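Local coordinates for protein iron transport multicopper oxidase FET3 (Saccharomyces cerevisiae, PDB 1ZPU) that oxidises ferrous to ferric iron with dioxygen, using four copper ions, so that the iron can be taken up with high affinity through the permease FTR1, at residues Arg408-Ala413 with Val417-Asp422. Sequence-based numbering, arbitrary orientation.
Sequences RTYDDA and VPHSFD
His419 lies across one face of the Tyr410 ring, and these two side chains carry most of the contact. Atom ND1 of His419 sits above the rim of the phenol, 3.4 Å from Tyr410 CD2, while His419 CB rests over the face, 4.1 Å from the centroid of the Tyr410 ring, as a CH-pi contact. The ring planes meet obliquely, at 46°. With CG of His419 anti to its carbonyl carbon (chi1 -69°), ND1 is laid over the tyrosine. Beside this pair the carbonyl O of Val417 approaches Tyr410 CB at 3.6 Å. Arg408 lines the opposite face of the phenol, its CG toward the rim and its guanidinium with a face to CE2. Tyr410 is buried, its OH hydrogen-bonded to Asp407. The solvent side is looser: Val417 is exposed and its CB is directed away from segment 408-413, and His419, although packed on the tyrosine, is itself exposed. Arg408 forms a salt bridge with Glu416, among the three residues connecting the segments. Both segments belong to the long excursion between strands 401-406 and 434-436 of the third cupredoxin domain, away from the copper sites; backbone bonds from Tyr410 to Pro443 and from His419 to Gln444 tie it to the loop before strand 446-452.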
ATOM      1  N   ARG A 408       1.503 -18.782 -11.392  1.00 69.02           N
ATOM      2  CA  ARG A 408       0.128 -19.209 -11.095  1.00 68.95           C
ATOM      3  C   ARG A 408      -0.058 -19.616  -9.636  1.00 69.24           C
ATOM      4  O   ARG A 408       0.918 -19.774  -8.903  1.00 69.36           O
ATOM      5  CB  ARG A 408      -0.255 -20.400 -11.981  1.00 68.87           C
ATOM      6  CG  ARG A 408       0.449 -21.718 -11.615  1.00 68.53           C
ATOM      7  CD  ARG A 408       0.044 -22.845 -12.536  1.00 68.37           C
ATOM      8  NE  ARG A 408       0.723 -24.109 -12.245  1.00 67.64           N
ATOM      9  CZ  ARG A 408       0.307 -25.022 -11.365  1.00 67.21           C
ATOM     10  NH1 ARG A 408      -0.783 -24.825 -10.641  1.00 66.99           N
ATOM     11  NH2 ARG A 408       0.995 -26.144 -11.194  1.00 66.55           N
ATOM     12  N   THR A 409      -1.309 -19.808  -9.226  1.00 69.23           N
ATOM     13  CA  THR A 409      -1.593 -20.325  -7.894  1.00 69.20           C
ATOM     14  C   THR A 409      -1.180 -21.782  -7.784  1.00 69.09           C
ATOM     15  O   THR A 409      -1.441 -22.577  -8.686  1.00 69.08           O
ATOM     16  CB  THR A 409      -3.077 -20.128  -7.494  1.00 69.32           C
ATOM     17  OG1 THR A 409      -3.293 -18.746  -7.159  1.00 70.67           O
ATOM     18  CG2 THR A 409      -3.458 -20.992  -6.286  1.00 68.45           C
ATOM     19  N   TYR A 410      -0.495 -22.101  -6.687  1.00 69.10           N
ATOM     20  CA  TYR A 410      -0.199 -23.483  -6.322  1.00 69.17           C
ATOM     21  C   TYR A 410      -1.048 -23.865  -5.111  1.00 69.38           C
ATOM     22  O   TYR A 410      -0.694 -23.574  -3.966  1.00 69.43           O
ATOM     23  CB  TYR A 410       1.304 -23.698  -6.075  1.00 68.88           C
ATOM     24  CG  TYR A 410       2.146 -23.510  -7.324  1.00 68.82           C
ATOM     25  CD1 TYR A 410       2.865 -22.328  -7.533  1.00 68.34           C
ATOM     26  CD2 TYR A 410       2.200 -24.497  -8.317  1.00 68.02           C
ATOM     27  CE1 TYR A 410       3.626 -22.140  -8.687  1.00 68.07           C
ATOM     28  CE2 TYR A 410       2.961 -24.311  -9.474  1.00 67.74           C
ATOM     29  CZ  TYR A 410       3.666 -23.132  -9.650  1.00 67.91           C
ATOM     30  OH  TYR A 410       4.403 -22.934 -10.785  1.00 67.39           O
ATOM     31  N   ASP A 411      -2.178 -24.516  -5.392  1.00 69.60           N
ATOM     32  CA  ASP A 411      -3.233 -24.757  -4.408  1.00 69.93           C
ATOM     33  C   ASP A 411      -2.930 -25.938  -3.515  1.00 69.78           C
ATOM     34  O   ASP A 411      -2.881 -27.079  -3.986  1.00 69.85           O
ATOM     35  CB  ASP A 411      -4.574 -24.996  -5.106  1.00 70.46           C
ATOM     36  CG  ASP A 411      -5.762 -24.629  -4.225  1.00 72.34           C
ATOM     37  OD1 ASP A 411      -6.920 -24.796  -4.677  1.00 74.61           O
ATOM     38  OD2 ASP A 411      -5.543 -24.159  -3.082  1.00 73.75           O
ATOM     39  N   ASP A 412      -2.752 -25.670  -2.225  1.00 69.63           N
ATOM     40  CA  ASP A 412      -2.334 -26.713  -1.298  1.00 69.75           C
ATOM     41  C   ASP A 412      -3.479 -27.659  -0.956  1.00 69.51           C
ATOM     42  O   ASP A 412      -3.248 -28.797  -0.522  1.00 69.39           O
ATOM     43  CB  ASP A 412      -1.670 -26.111  -0.052  1.00 70.13           C
ATOM     44  CG  ASP A 412      -2.613 -25.970   1.111  1.00 71.30           C
ATOM     45  OD1 ASP A 412      -3.415 -25.011   1.123  1.00 73.24           O
ATOM     46  OD2 ASP A 412      -2.531 -26.810   2.032  1.00 72.84           O
ATOM     47  N   ALA A 413      -4.703 -27.183  -1.181  1.00 69.47           N
ATOM     48  CA  ALA A 413      -5.908 -28.007  -1.051  1.00 69.51           C
ATOM     49  C   ALA A 413      -5.947 -29.112  -2.104  1.00 69.66           C
ATOM     50  O   ALA A 413      -6.528 -30.170  -1.863  1.00 69.83           O
ATOM     51  CB  ALA A 413      -7.141 -27.160  -1.149  1.00 69.46           C
ATOM     52  N   VAL A 417       2.673 -28.071  -3.631  1.00 69.33           N
ATOM     53  CA  VAL A 417       3.677 -27.446  -2.774  1.00 69.20           C
ATOM     54  C   VAL A 417       4.144 -26.106  -3.365  1.00 69.19           C
ATOM     55  O   VAL A 417       3.849 -25.804  -4.528  1.00 69.13           O
ATOM     56  CB  VAL A 417       4.916 -28.382  -2.551  1.00 69.32           C
ATOM     57  CG1 VAL A 417       4.624 -29.431  -1.491  1.00 68.81           C
ATOM     58  CG2 VAL A 417       5.376 -29.018  -3.863  1.00 69.05           C
ATOM     59  N   PRO A 418       4.859 -25.293  -2.564  1.00 69.16           N
ATOM     60  CA  PRO A 418       5.448 -24.035  -3.041  1.00 69.07           C
ATOM     61  C   PRO A 418       6.502 -24.217  -4.136  1.00 68.92           C
ATOM     62  O   PRO A 418       7.289 -25.153  -4.079  1.00 68.92           O
ATOM     63  CB  PRO A 418       6.111 -23.466  -1.780  1.00 69.13           C
ATOM     64  CG  PRO A 418       5.400 -24.119  -0.642  1.00 69.08           C
ATOM     65  CD  PRO A 418       5.119 -25.499  -1.126  1.00 69.03           C
ATOM     66  N   HIS A 419       6.506 -23.317  -5.115  1.00 68.83           N
ATOM     67  CA  HIS A 419       7.512 -23.312  -6.169  1.00 68.77           C
ATOM     68  C   HIS A 419       8.213 -21.967  -6.256  1.00 68.89           C
ATOM     69  O   HIS A 419       7.565 -20.921  -6.333  1.00 69.11           O
ATOM     70  CB  HIS A 419       6.897 -23.718  -7.502  1.00 68.67           C
ATOM     71  CG  HIS A 419       6.492 -25.153  -7.542  1.00 68.56           C
ATOM     72  ND1 HIS A 419       5.234 -25.580  -7.174  1.00 68.81           N
ATOM     73  CD2 HIS A 419       7.196 -26.267  -7.844  1.00 68.54           C
ATOM     74  CE1 HIS A 419       5.170 -26.896  -7.276  1.00 68.90           C
ATOM     75  NE2 HIS A 419       6.348 -27.338  -7.678  1.00 69.07           N
ATOM     76  N   SER A 420       9.539 -22.001  -6.205  1.00 68.94           N
ATOM     77  CA  SER A 420      10.344 -20.788  -6.299  1.00 68.97           C
ATOM     78  C   SER A 420      10.578 -20.405  -7.757  1.00 69.07           C
ATOM     79  O   SER A 420      10.409 -21.232  -8.664  1.00 69.15           O
ATOM     80  CB  SER A 420      11.688 -20.989  -5.604  1.00 69.00           C
ATOM     81  OG  SER A 420      11.543 -20.972  -4.201  1.00 69.49           O
ATOM     82  N   PHE A 421      10.957 -19.150  -7.980  1.00 68.96           N
ATOM     83  CA  PHE A 421      11.451 -18.733  -9.281  1.00 68.80           C
ATOM     84  C   PHE A 421      12.764 -19.432  -9.526  1.00 68.91           C
ATOM     85  O   PHE A 421      13.610 -19.483  -8.637  1.00 68.99           O
ATOM     86  CB  PHE A 421      11.673 -17.224  -9.320  1.00 68.45           C
ATOM     87  CG  PHE A 421      12.326 -16.741 -10.582  1.00 68.39           C
ATOM     88  CD1 PHE A 421      11.648 -16.789 -11.799  1.00 67.85           C
ATOM     89  CD2 PHE A 421      13.625 -16.236 -10.558  1.00 67.91           C
ATOM     90  CE1 PHE A 421      12.255 -16.342 -12.970  1.00 67.68           C
ATOM     91  CE2 PHE A 421      14.235 -15.787 -11.721  1.00 67.27           C
ATOM     92  CZ  PHE A 421      13.548 -15.837 -12.930  1.00 67.46           C
ATOM     93  N   ASP A 422      12.922 -19.981 -10.725  1.00 69.05           N
ATOM     94  CA  ASP A 422      14.188 -20.569 -11.120  1.00 69.22           C
ATOM     95  C   ASP A 422      14.774 -19.791 -12.304  1.00 69.31           C
ATOM     96  O   ASP A 422      14.192 -19.782 -13.396  1.00 69.44           O
ATOM     97  CB  ASP A 422      14.036 -22.055 -11.445  1.00 69.07           C
ATOM     98  CG  ASP A 422      15.376 -22.777 -11.526  1.00 70.08           C
ATOM     99  OD1 ASP A 422      16.381 -22.179 -11.985  1.00 70.23           O
ATOM    100  OD2 ASP A 422      15.429 -23.961 -11.127  1.00 71.28           O
TER